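Local coordinates for chemotaxis protein CheX (Desulfovibrio desulfuricans subsp. desulfuricans str. G20, PDB 3HM4) that probably dephosphorylates the phosphorylated response regulator CheY in bacterial chemotaxis signalling, at the interface of chains A and B. Sequence-based numbering; all coordinates share one arbitrary frame. Chains: chain A/B, Chemotaxis protein CheX.

The interface of chains A and B. Residues chain A 49, 59, 129-132; chain B 118-121.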
loop_
_atom_site.group_PDB
_atom_site.type_symbol
_atom_site.label_atom_id
_atom_site.label_comp_id
_atom_site.label_asym_id
_atom_site.label_seq_id
_atom_site.Cartn_x
_atom_site.Cartn_y
_atom_site.Cartn_z
ATOM N N VAL A 49 1.829 4.324 -1.090
ATOM C CA VAL A 49 0.643 4.191 -0.276
ATOM C C VAL A 49 1.038 4.049 1.170
ATOM O O VAL A 49 2.046 3.400 1.471
ATOM C CB VAL A 49 -0.262 3.029 -0.763
ATOM C CG1 VAL A 49 0.439 1.677 -0.714
ATOM C CG2 VAL A 49 -1.593 2.998 -0.009
ATOM N N SER A 59 -6.335 5.218 4.350
ATOM C CA SER A 59 -5.090 5.192 3.613
ATOM C C SER A 59 -4.931 6.464 2.782
ATOM O O SER A 59 -5.922 7.102 2.430
ATOM C CB SER A 59 -5.147 4.013 2.671
ATOM O OG SER A 59 -3.955 3.847 1.961
ATOM N N ILE A 129 -3.440 0.605 -8.648
ATOM C CA ILE A 129 -3.619 0.525 -7.212
ATOM C C ILE A 129 -5.086 0.804 -6.921
ATOM O O ILE A 129 -5.677 1.745 -7.473
ATOM C CB ILE A 129 -2.650 1.442 -6.441
ATOM C CG1 ILE A 129 -2.856 1.328 -4.920
ATOM C CG2 ILE A 129 -2.771 2.873 -6.857
ATOM C CD1 ILE A 129 -1.619 1.790 -4.072
ATOM N N SER A 130 -5.650 -0.018 -6.046
ATOM C CA SER A 130 -7.048 0.035 -5.665
ATOM C C SER A 130 -7.178 0.002 -4.144
ATOM O O SER A 130 -6.676 -0.902 -3.511
ATOM C CB SER A 130 -7.805 -1.184 -6.207
ATOM O OG SER A 130 -7.751 -1.259 -7.651
ATOM N N HIS A 131 -7.896 0.944 -3.580
ATOM C CA HIS A 131 -8.199 1.002 -2.154
ATOM C C HIS A 131 -9.323 0.060 -1.803
ATOM O O HIS A 131 -10.361 0.046 -2.474
ATOM C CB HIS A 131 -8.551 2.430 -1.714
ATOM C CG HIS A 131 -7.374 3.336 -1.742
ATOM N ND1 HIS A 131 -6.541 3.494 -0.652
ATOM C CD2 HIS A 131 -6.897 4.165 -2.710
ATOM C CE1 HIS A 131 -5.569 4.336 -0.966
ATOM N NE2 HIS A 131 -5.755 4.741 -2.215
ATOM N N VAL A 132 -9.141 -0.746 -0.763
ATOM C CA VAL A 132 -10.117 -1.740 -0.337
ATOM C C VAL A 132 -10.865 -1.143 0.843
ATOM O O VAL A 132 -10.356 -1.119 1.977
ATOM C CB VAL A 132 -9.427 -3.047 0.054
ATOM C CG1 VAL A 132 -10.431 -4.064 0.613
ATOM C CG2 VAL A 132 -8.624 -3.623 -1.118
ATOM N N THR B 118 -6.650 0.374 6.082
ATOM C CA THR B 118 -7.367 -0.275 4.989
ATOM C C THR B 118 -6.343 -0.797 3.960
ATOM O O THR B 118 -5.362 -0.125 3.680
ATOM C CB THR B 118 -8.322 0.722 4.289
ATOM O OG1 THR B 118 -7.658 1.937 3.980
ATOM C CG2 THR B 118 -9.463 1.046 5.245
ATOM N N PRO B 119 -6.577 -1.995 3.382
ATOM C CA PRO B 119 -5.626 -2.487 2.397
ATOM C C PRO B 119 -5.711 -1.775 1.048
ATOM O O PRO B 119 -6.706 -1.110 0.753
ATOM C CB PRO B 119 -6.037 -3.959 2.186
ATOM C CG PRO B 119 -6.898 -4.310 3.427
ATOM C CD PRO B 119 -7.596 -2.997 3.704
ATOM N N SER B 120 -4.653 -1.953 0.263
ATOM C CA SER B 120 -4.655 -1.611 -1.166
ATOM C C SER B 120 -4.222 -2.827 -1.947
ATOM O O SER B 120 -3.389 -3.588 -1.485
ATOM C CB SER B 120 -3.781 -0.413 -1.513
ATOM O OG SER B 120 -4.339 0.776 -1.025
ATOM N N VAL B 121 -4.802 -3.019 -3.145
ATOM C CA VAL B 121 -4.461 -4.123 -4.053
ATOM C C VAL B 121 -3.795 -3.510 -5.297
ATOM O O VAL B 121 -4.263 -2.540 -5.868
ATOM C CB VAL B 121 -5.672 -4.960 -4.419
ATOM C CG1 VAL B 121 -5.375 -5.978 -5.512
ATOM C CG2 VAL B 121 -6.268 -5.620 -3.125
HETATM O O HOH W 1 -7.148 1.624 1.363
HETATM O O HOH W 2 -5.314 -2.503 -8.609
#
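A:Ser130 and B:Val121 pair across the chains as antiparallel neighbours, joining strand 127-131 of chain A to strand 120-123 of chain B in a worked example of main-chain pairing across a two-fold interface. A:Ser130 N donates to B:Val121 O, and B:Val121 N returns a straighter bond (163° at the hydrogen) to A:Ser130 O at 2.9 Å. Two residues on, where the chain A strand has just ended, A:Val132 N continues the pairing to B:Pro119 O, approaching tilted from the carbonyl plane.

The tight side lies around B:Ser120, the residue between these bonds. Its CB rests against A:Ile129 CG1 at 3.9 Å, while its OG, anti to the carbonyl carbon (chi1 -70°), turns towards the A:His131 ring and the methyl CG2 of A:Val49. The hydroxyl meets A:His131 ND1 only as a 3.5 Å contact. On the other face of the paired strands, A:Val132 CG2 touches B:Val121 CG2 at 3.7 Å, the two side chains crossing obliquely, and A:Val132 CB sits beside the B:Pro119 ring.

At both ends water supplements the direct bonds and joins side chains that do not bond each other. Water 1 lies at the edge of the imidazole, in its plane, 2.8 Å from A:His131 ND1, and also reaches B:Thr118 OG1 and B:Pro119 O. At the far end water 2 links the hydroxyl A:Ser130 OG to B:Val121 O, at 2.9 Å from each. Both carbonyls, B:Pro119 O and B:Val121 O, thus serve a main-chain N-H and a water.

Repeated by the two-fold axis, this antiparallel strand pairing helps hold the deposited dimer together, which may or may not be the form present in the cell.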